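Long-range contacts in iron binding protein FbpA (PDB 1SI0), which binds ferric iron in the periplasm, together with a carbonate ion, and probably delivers it to an ABC transporter for uptake into the cell: residues A[6-11]-A[30-35]; A[11-16]-A[197-202]; A[101-106]-A[141-146]. All coordinates share one frame; numbering follows the deposited sequence.

Interaction 1: A[6-11]-A[30-35]; sequences VYSYRQ and VNIIFA. With CO3 (carbonate ion), chain C.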
# COMPACT_ATOMS: atom_id res chain seq x y z
N VAL A 6 -12.05 -2.66 15.07
CA VAL A 6 -11.07 -2.54 14.00
C VAL A 6 -10.19 -1.33 14.25
O VAL A 6 -10.69 -0.25 14.51
CB VAL A 6 -11.79 -2.39 12.65
CG1 VAL A 6 -10.78 -2.24 11.52
CG2 VAL A 6 -12.71 -3.58 12.41
N TYR A 7 -8.88 -1.53 14.18
CA TYR A 7 -7.93 -0.43 14.15
C TYR A 7 -7.42 -0.40 12.71
O TYR A 7 -6.83 -1.37 12.24
CB TYR A 7 -6.75 -0.67 15.08
CG TYR A 7 -7.00 -0.58 16.59
CD1 TYR A 7 -8.29 -0.61 17.12
CD2 TYR A 7 -5.93 -0.49 17.47
CE1 TYR A 7 -8.49 -0.53 18.51
CE2 TYR A 7 -6.12 -0.42 18.84
CZ TYR A 7 -7.40 -0.44 19.35
OH TYR A 7 -7.60 -0.37 20.72
N SER A 8 -7.65 0.71 12.02
CA SER A 8 -7.42 0.78 10.57
C SER A 8 -6.40 1.82 10.17
O SER A 8 -6.57 3.00 10.43
CB SER A 8 -8.72 1.10 9.85
OG SER A 8 -8.50 1.27 8.45
N TYR A 9 -5.35 1.36 9.50
CA TYR A 9 -4.44 2.23 8.77
C TYR A 9 -4.99 2.59 7.40
O TYR A 9 -4.47 3.49 6.75
CB TYR A 9 -3.08 1.55 8.58
CG TYR A 9 -2.19 1.59 9.79
CD1 TYR A 9 -1.47 2.74 10.09
CD2 TYR A 9 -2.05 0.49 10.62
CE1 TYR A 9 -0.64 2.80 11.20
CE2 TYR A 9 -1.20 0.54 11.73
CZ TYR A 9 -0.51 1.70 12.01
OH TYR A 9 0.33 1.77 13.11
N ARG A 10 -6.00 1.85 6.94
CA ARG A 10 -6.65 2.20 5.69
C ARG A 10 -7.44 3.47 5.86
O ARG A 10 -8.00 3.73 6.93
CB ARG A 10 -7.57 1.09 5.22
CG ARG A 10 -6.83 -0.20 4.96
CD ARG A 10 -7.13 -0.83 3.65
NE ARG A 10 -6.96 0.07 2.50
CZ ARG A 10 -7.21 -0.31 1.27
NH1 ARG A 10 -7.05 0.53 0.27
NH2 ARG A 10 -7.61 -1.55 1.03
N GLN A 11 -7.51 4.25 4.80
CA GLN A 11 -8.33 5.45 4.80
C GLN A 11 -9.80 5.07 4.76
O GLN A 11 -10.17 4.10 4.12
CB GLN A 11 -7.99 6.31 3.60
CG GLN A 11 -6.56 6.76 3.63
CD GLN A 11 -6.22 7.64 2.48
OE1 GLN A 11 -6.61 8.80 2.46
NE2 GLN A 11 -5.52 7.09 1.51
N VAL A 30 -19.34 -3.11 13.34
CA VAL A 30 -17.95 -2.70 13.27
C VAL A 30 -17.76 -1.42 14.06
O VAL A 30 -18.42 -0.41 13.82
CB VAL A 30 -17.50 -2.50 11.81
CG1 VAL A 30 -16.10 -1.90 11.75
CG2 VAL A 30 -17.55 -3.82 11.06
N ASN A 31 -16.87 -1.48 15.04
CA ASN A 31 -16.34 -0.29 15.69
C ASN A 31 -14.96 -0.07 15.13
O ASN A 31 -14.14 -0.97 15.12
CB ASN A 31 -16.23 -0.50 17.20
CG ASN A 31 -17.54 -0.95 17.82
OD1 ASN A 31 -18.58 -0.33 17.62
ND2 ASN A 31 -17.49 -2.06 18.56
N ILE A 32 -14.70 1.13 14.62
CA ILE A 32 -13.44 1.37 13.93
C ILE A 32 -12.79 2.65 14.40
O ILE A 32 -13.47 3.67 14.61
CB ILE A 32 -13.67 1.39 12.39
CG1 ILE A 32 -12.34 1.48 11.64
CG2 ILE A 32 -14.62 2.52 11.97
CD1 ILE A 32 -12.40 0.90 10.25
N ILE A 33 -11.48 2.59 14.63
CA ILE A 33 -10.67 3.79 14.76
C ILE A 33 -9.68 3.82 13.61
O ILE A 33 -9.19 2.78 13.16
CB ILE A 33 -9.96 3.87 16.13
CG1 ILE A 33 -9.02 2.68 16.36
CG2 ILE A 33 -10.99 3.94 17.26
CD1 ILE A 33 -8.02 2.92 17.47
N PHE A 34 -9.41 5.03 13.13
CA PHE A 34 -8.51 5.27 12.01
C PHE A 34 -7.30 6.05 12.48
O PHE A 34 -7.42 6.96 13.30
CB PHE A 34 -9.21 6.10 10.94
CG PHE A 34 -10.36 5.42 10.28
CD1 PHE A 34 -10.14 4.51 9.26
CD2 PHE A 34 -11.67 5.68 10.68
CE1 PHE A 34 -11.20 3.88 8.64
CE2 PHE A 34 -12.73 5.05 10.07
CZ PHE A 34 -12.50 4.15 9.04
N ALA A 35 -6.14 5.72 11.93
CA ALA A 35 -4.93 6.51 12.12
C ALA A 35 -3.97 6.28 10.96
O ALA A 35 -4.12 5.34 10.19
CB ALA A 35 -4.27 6.15 13.43
C CO3 C . -5.33 3.19 1.81
O1 CO3 C . -5.03 2.46 0.79
O2 CO3 C . -4.66 4.27 2.02
O3 CO3 C . -6.27 2.83 2.60
O HOH W 1 -6.57 5.67 8.43
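The ring of Y7 receives the CD1 methyl of I33 over the centre of one face, a CH-pi contact with CD1 3.6 Å from the ring centroid and 12° off the normal. The I33 methylene follows behind it, CG1 lying 3.5 Å from Y7 CD1. With chi1 of I33 at 60°, CG1 sits between the backbone N and the carbonyl carbon, and the branch is thereby swung over its neighbour's ring. The phenol end of Y7 is held elsewhere, by a hydrogen bond to E46. On the other side of the sheet the F34 ring has I32 CG1 over one face, offset toward the rim, while the carbonyl oxygen of R10 meets its edge near the ring plane, 3.3 Å from F34 CD1. The R10 guanidinium, too, is used at its edge: NE and NH1 both donate to the carbonate, with O3 in the guanidinium plane.

Strands 3-8 and 29-34 run parallel here, paired V6 with I32, Y7 with I33 and S8 with F34, and with helix 16-26 between them they form a beta-alpha-beta unit of the periplasmic binding protein fold. Within these segments the ladder runs from V6 N to N31 O (2.7 Å) through I33 N to V6 O and S8 N to I33 O, and ends at A35 N, which donates to S8 O. V6, I32 and S8 share one face, I32 CD1 touching both V6 CG1 and S8 CB; I32 packs on L19 of helix 16-26 and V6 on L56 of strand 54-57. Beyond the last pair the first strand turns off toward the iron site. S8 OG, anti to its own nitrogen (chi1 175°), donates to R10 O at 2.9 Å, and a water lies within hydrogen-bonding distance of both R10 O and A35 O.

Interaction 2: A[11-16]-A[197-202]; sequences QPYLIE and SYYYGK. With FE (Fe (III) ion), chain B; CO3 (carbonate ion), chain C.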
# COMPACT_ATOMS: atom_id res chain seq x y z
N GLN A 11 -7.51 4.25 4.80
CA GLN A 11 -8.33 5.45 4.80
C GLN A 11 -9.80 5.07 4.76
O GLN A 11 -10.17 4.10 4.12
CB GLN A 11 -7.99 6.31 3.60
CG GLN A 11 -6.56 6.76 3.63
CD GLN A 11 -6.22 7.64 2.48
OE1 GLN A 11 -6.61 8.80 2.46
NE2 GLN A 11 -5.52 7.09 1.51
N PRO A 12 -10.64 5.82 5.47
CA PRO A 12 -12.07 5.51 5.49
C PRO A 12 -12.68 5.26 4.11
O PRO A 12 -13.38 4.28 3.93
CB PRO A 12 -12.67 6.74 6.16
CG PRO A 12 -11.60 7.21 7.05
CD PRO A 12 -10.31 6.97 6.32
N TYR A 13 -12.39 6.10 3.13
CA TYR A 13 -13.03 5.95 1.82
C TYR A 13 -12.64 4.68 1.07
O TYR A 13 -13.34 4.25 0.15
CB TYR A 13 -12.83 7.20 0.95
CG TYR A 13 -11.49 7.35 0.26
CD1 TYR A 13 -10.35 7.71 0.97
CD2 TYR A 13 -11.39 7.18 -1.11
CE1 TYR A 13 -9.13 7.88 0.31
CE2 TYR A 13 -10.19 7.35 -1.76
CZ TYR A 13 -9.07 7.70 -1.04
OH TYR A 13 -7.88 7.87 -1.72
N LEU A 14 -11.53 4.07 1.49
CA LEU A 14 -11.03 2.83 0.89
C LEU A 14 -11.31 1.57 1.69
O LEU A 14 -10.88 0.48 1.31
CB LEU A 14 -9.53 2.97 0.66
CG LEU A 14 -9.17 4.03 -0.37
CD1 LEU A 14 -7.71 4.39 -0.29
CD2 LEU A 14 -9.53 3.56 -1.78
N ILE A 15 -12.03 1.69 2.80
CA ILE A 15 -12.36 0.50 3.58
C ILE A 15 -13.80 0.48 4.08
O ILE A 15 -14.37 -0.59 4.24
CB ILE A 15 -11.35 0.30 4.73
CG1 ILE A 15 -11.46 -1.11 5.32
CG2 ILE A 15 -11.51 1.36 5.82
CD1 ILE A 15 -11.18 -2.22 4.35
N GLU A 16 -14.39 1.64 4.32
CA GLU A 16 -15.76 1.69 4.82
C GLU A 16 -16.78 0.96 3.93
O GLU A 16 -17.66 0.30 4.46
CB GLU A 16 -16.19 3.13 5.10
CG GLU A 16 -15.64 3.67 6.41
CD GLU A 16 -16.04 5.12 6.70
OE1 GLU A 16 -16.64 5.78 5.82
OE2 GLU A 16 -15.74 5.59 7.81
N SER A 197 -0.98 2.53 -7.46
CA SER A 197 -1.76 2.35 -8.67
C SER A 197 -3.24 2.63 -8.47
O SER A 197 -3.85 3.28 -9.31
CB SER A 197 -1.59 0.91 -9.16
OG SER A 197 -1.85 -0.03 -8.12
N TYR A 198 -3.82 2.12 -7.40
CA TYR A 198 -5.27 2.21 -7.22
C TYR A 198 -5.74 3.66 -7.13
O TYR A 198 -6.87 3.96 -7.51
CB TYR A 198 -5.76 1.39 -6.01
CG TYR A 198 -5.03 1.73 -4.75
CD1 TYR A 198 -3.83 1.11 -4.43
CD2 TYR A 198 -5.52 2.69 -3.88
CE1 TYR A 198 -3.16 1.43 -3.29
CE2 TYR A 198 -4.84 3.03 -2.74
CZ TYR A 198 -3.64 2.41 -2.46
OH TYR A 198 -2.91 2.74 -1.36
N TYR A 199 -4.89 4.57 -6.66
CA TYR A 199 -5.27 5.98 -6.60
C TYR A 199 -5.60 6.54 -7.98
O TYR A 199 -6.41 7.45 -8.08
CB TYR A 199 -4.19 6.83 -5.94
CG TYR A 199 -4.02 6.52 -4.49
CD1 TYR A 199 -2.80 6.09 -3.99
CD2 TYR A 199 -5.08 6.64 -3.60
CE1 TYR A 199 -2.64 5.79 -2.65
CE2 TYR A 199 -4.93 6.33 -2.26
CZ TYR A 199 -3.71 5.91 -1.79
OH TYR A 199 -3.56 5.59 -0.46
N TYR A 200 -4.96 6.03 -9.03
CA TYR A 200 -5.27 6.50 -10.38
C TYR A 200 -6.73 6.21 -10.70
O TYR A 200 -7.43 7.07 -11.23
CB TYR A 200 -4.35 5.83 -11.39
CG TYR A 200 -4.32 6.50 -12.74
CD1 TYR A 200 -4.82 5.85 -13.86
CD2 TYR A 200 -3.76 7.76 -12.91
CE1 TYR A 200 -4.78 6.44 -15.10
CE2 TYR A 200 -3.71 8.36 -14.16
CZ TYR A 200 -4.22 7.69 -15.25
OH TYR A 200 -4.18 8.25 -16.50
N GLY A 201 -7.20 5.00 -10.38
CA GLY A 201 -8.59 4.66 -10.58
C GLY A 201 -9.52 5.48 -9.70
O GLY A 201 -10.58 5.90 -10.15
N LYS A 202 -9.14 5.70 -8.46
CA LYS A 202 -9.94 6.52 -7.56
C LYS A 202 -10.09 7.92 -8.11
O LYS A 202 -11.17 8.50 -8.07
CB LYS A 202 -9.33 6.56 -6.16
CG LYS A 202 -9.36 5.23 -5.42
CD LYS A 202 -10.75 4.62 -5.30
CE LYS A 202 -11.69 5.49 -4.50
NZ LYS A 202 -13.09 5.01 -4.51
FE FE B . -3.46 3.75 0.23
C CO3 C . -5.33 3.19 1.81
O1 CO3 C . -5.03 2.46 0.79
O2 CO3 C . -4.66 4.27 2.02
O3 CO3 C . -6.27 2.83 2.60
O HOH W 2 -13.43 3.11 -2.42
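L14 reaches into the iron site with one methyl, CD1, which lies 3.9 Å from Y199 CE2 and 4.0 Å from Y198 CE2 and comes up against the carbonate carbon at 3.4 Å. L14, Y198 and Y199 form the buried, close-packed half of the contact. The two tyrosines are neighbours in sequence, and both phenol oxygens bind the ferric ion, each OH at 2.0 Å from the metal; the carbonate adds O1 and O2, and Y142 supplies the fifth bond. Y198 OH also has a hydrogen bond with N196 ND2. In Y198, chi1 of 53° places CG between the backbone N and the carbonyl carbon, and the ring meets the iron in its own plane; CE2 of Y198 also lies over one face of the Y199 ring, toward its rim. Q11 grips the anion from the loop: its backbone N donates to O3, and its extended side chain carries NE2 to carbonate O2 in an almost straight bond (171°). That amide also passes within 3.2 Å of Y199 OH, its plane turned 55° from the ring. At the edge of the same ring, Y13 brings its hydroxyl to 3.4 Å from Y199 CE2.

On the water side Y13 and K202 are partly exposed, though still in van der Waals contact. K202, bent at chi2 and chi3, slides past L14 and Y13 in the opposite direction, its CE approaching the edge of the Y13 ring while CD lies 3.9 Å from L14 CD2. NZ donates to a water that also lies 2.8 Å from Y13 O, and is bonded to L265 O. The loop of Q11 to I15 follows strand 3-8 and leads into helix 16-26, facing the start of helix 198-205 across the iron, with R179 of helix 178-187 against Y13 and Y199, and R101 of strand 96-108 against Y198.

Interaction 3: A[101-106]-A[141-146]; sequences RARVIY and SYNVSL. With FE (Fe (III) ion), chain B; CO3 (carbonate ion), chain C.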
# COMPACT_ATOMS: atom_id res chain seq x y z
N ARG A 101 -1.21 -3.99 -4.49
CA ARG A 101 -1.16 -2.70 -5.15
C ARG A 101 0.25 -2.53 -5.68
O ARG A 101 1.19 -3.13 -5.17
CB ARG A 101 -1.52 -1.57 -4.18
CG ARG A 101 -0.77 -1.56 -2.86
CD ARG A 101 -1.48 -2.29 -1.74
NE ARG A 101 -2.74 -1.68 -1.35
CZ ARG A 101 -2.88 -0.58 -0.61
NH1 ARG A 101 -4.09 -0.14 -0.32
NH2 ARG A 101 -1.83 0.07 -0.14
N ALA A 102 0.38 -1.74 -6.72
CA ALA A 102 1.68 -1.43 -7.30
C ALA A 102 2.05 -0.00 -6.94
O ALA A 102 1.20 0.87 -6.97
CB ALA A 102 1.64 -1.59 -8.79
N ARG A 103 3.30 0.24 -6.61
CA ARG A 103 3.76 1.61 -6.45
C ARG A 103 4.40 1.99 -7.77
O ARG A 103 5.47 1.50 -8.13
CB ARG A 103 4.72 1.75 -5.28
CG ARG A 103 4.95 3.19 -4.87
CD ARG A 103 5.17 3.36 -3.37
NE ARG A 103 5.20 4.77 -2.98
CZ ARG A 103 4.12 5.54 -2.87
NH1 ARG A 103 4.26 6.80 -2.53
NH2 ARG A 103 2.91 5.06 -3.09
N VAL A 104 3.69 2.83 -8.51
CA VAL A 104 3.97 3.13 -9.89
C VAL A 104 4.59 4.51 -10.03
O VAL A 104 4.77 5.24 -9.05
CB VAL A 104 2.68 3.02 -10.73
CG1 VAL A 104 2.08 1.63 -10.62
CG2 VAL A 104 1.62 4.06 -10.33
N ILE A 105 4.94 4.84 -11.26
CA ILE A 105 5.44 6.15 -11.61
C ILE A 105 4.41 6.81 -12.51
O ILE A 105 4.10 6.30 -13.58
CB ILE A 105 6.82 6.07 -12.30
CG1 ILE A 105 7.83 5.41 -11.35
CG2 ILE A 105 7.28 7.46 -12.74
CD1 ILE A 105 9.20 5.22 -11.97
N TYR A 106 3.87 7.93 -12.06
CA TYR A 106 2.98 8.73 -12.88
C TYR A 106 3.81 9.75 -13.64
O TYR A 106 4.76 10.32 -13.09
CB TYR A 106 1.95 9.43 -12.02
CG TYR A 106 1.02 8.44 -11.36
CD1 TYR A 106 1.10 8.18 -10.00
CD2 TYR A 106 0.10 7.75 -12.11
CE1 TYR A 106 0.25 7.26 -9.40
CE2 TYR A 106 -0.75 6.82 -11.53
CZ TYR A 106 -0.66 6.58 -10.18
OH TYR A 106 -1.51 5.66 -9.62
N SER A 141 4.96 5.16 4.68
CA SER A 141 5.29 3.74 4.64
C SER A 141 5.31 3.18 3.22
O SER A 141 6.06 2.25 2.95
CB SER A 141 4.34 2.93 5.51
OG SER A 141 3.02 2.93 5.00
N TYR A 142 4.50 3.72 2.32
CA TYR A 142 4.55 3.25 0.95
C TYR A 142 5.92 3.50 0.34
O TYR A 142 6.47 2.66 -0.36
CB TYR A 142 3.51 3.96 0.08
CG TYR A 142 2.07 3.74 0.44
CD1 TYR A 142 1.63 2.54 1.00
CD2 TYR A 142 1.12 4.72 0.17
CE1 TYR A 142 0.31 2.35 1.28
CE2 TYR A 142 -0.21 4.52 0.46
CZ TYR A 142 -0.61 3.33 1.01
OH TYR A 142 -1.94 3.12 1.29
N ASN A 143 6.46 4.68 0.59
CA ASN A 143 7.80 5.00 0.13
C ASN A 143 8.87 4.19 0.85
O ASN A 143 9.77 3.67 0.21
CB ASN A 143 8.09 6.49 0.29
CG ASN A 143 7.40 7.33 -0.77
OD1 ASN A 143 7.07 6.85 -1.86
ND2 ASN A 143 7.19 8.59 -0.44
N VAL A 144 8.77 4.08 2.16
CA VAL A 144 9.81 3.38 2.91
C VAL A 144 9.87 1.92 2.47
O VAL A 144 10.94 1.36 2.29
CB VAL A 144 9.62 3.49 4.43
CG1 VAL A 144 10.73 2.74 5.16
CG2 VAL A 144 9.60 4.95 4.86
N SER A 145 8.72 1.30 2.24
CA SER A 145 8.73 -0.09 1.80
C SER A 145 9.28 -0.24 0.39
O SER A 145 9.94 -1.22 0.10
CB SER A 145 7.36 -0.71 1.93
OG SER A 145 7.13 -1.03 3.30
N LEU A 146 9.04 0.73 -0.48
CA LEU A 146 9.67 0.73 -1.79
C LEU A 146 11.18 0.81 -1.64
O LEU A 146 11.92 0.04 -2.25
CB LEU A 146 9.15 1.91 -2.63
CG LEU A 146 9.92 2.22 -3.90
CD1 LEU A 146 9.85 1.07 -4.89
CD2 LEU A 146 9.38 3.50 -4.54
FE FE B . -3.46 3.75 0.23
C CO3 C . -5.33 3.19 1.81
O1 CO3 C . -5.03 2.46 0.79
O2 CO3 C . -4.66 4.27 2.02
O3 CO3 C . -6.27 2.83 2.60
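Y142 and R101 meet beside the ferric ion. The phenol oxygen of Y142, OH, binds the iron at 2.0 Å, and R101 NH2 gives that OH a weak, long hydrogen bond (3.4 Å), the guanidinium standing 57° from the ring plane. The other end of this group, NH1, donates to carbonate O1 at 3.0 Å, and a salt bridge from NH1 to E268 gives the arginine a second partner. R101 thus touches both a protein ligand and the anion, and its positive charge probably helps to stabilise phenolate and carbonate alike.

Behind the ring, CG anti to the backbone N and a bend at chi2 bring the guanidinium of R103 to Y142 and N143 in the first turn of helix 141-154. It lies flat against the CB of Y142, which sits over the centre of one face, 3.4 Å from R103 CZ. NE and NH1 together grip a single atom, N143 OD1, at 3.0 and 2.9 Å; the oxygen lies in the guanidinium plane, whereas both donors stand above the amide plane on the same face. NH2 goes on to N196 and a salt bridge with D178. Segments 101-106 and 141-146 cross at 86°. A tyrosine-rich ferric site completed by a carbonate bound by R10, Q11 and R101 is consistent with the iron-binding members of the periplasmic solute-binding family.

In the fold
Interaction 3 is buried throughout and lies nearest the middle of the chain; interactions 1 and 2 are only partly buried. Interaction 1 is a parallel strand pair held by its backbone, whose C-terminal loop end also reaches the carbonate through R10 and Q11, whereas the other two contacts are made by side chains around metal and anion. Interactions 1 and 2 share Q11 and are packed together where F34 meets P12 and I15. Strands 3-8 and 96-108 belong to the same mixed sheet, and R10 NH1 and R101 NH1 converge on the carbonate from interactions 1 and 3. Interaction 2 contributes Y198 and Y199, interaction 3 contributes Y142, and all three contacts touch the anion.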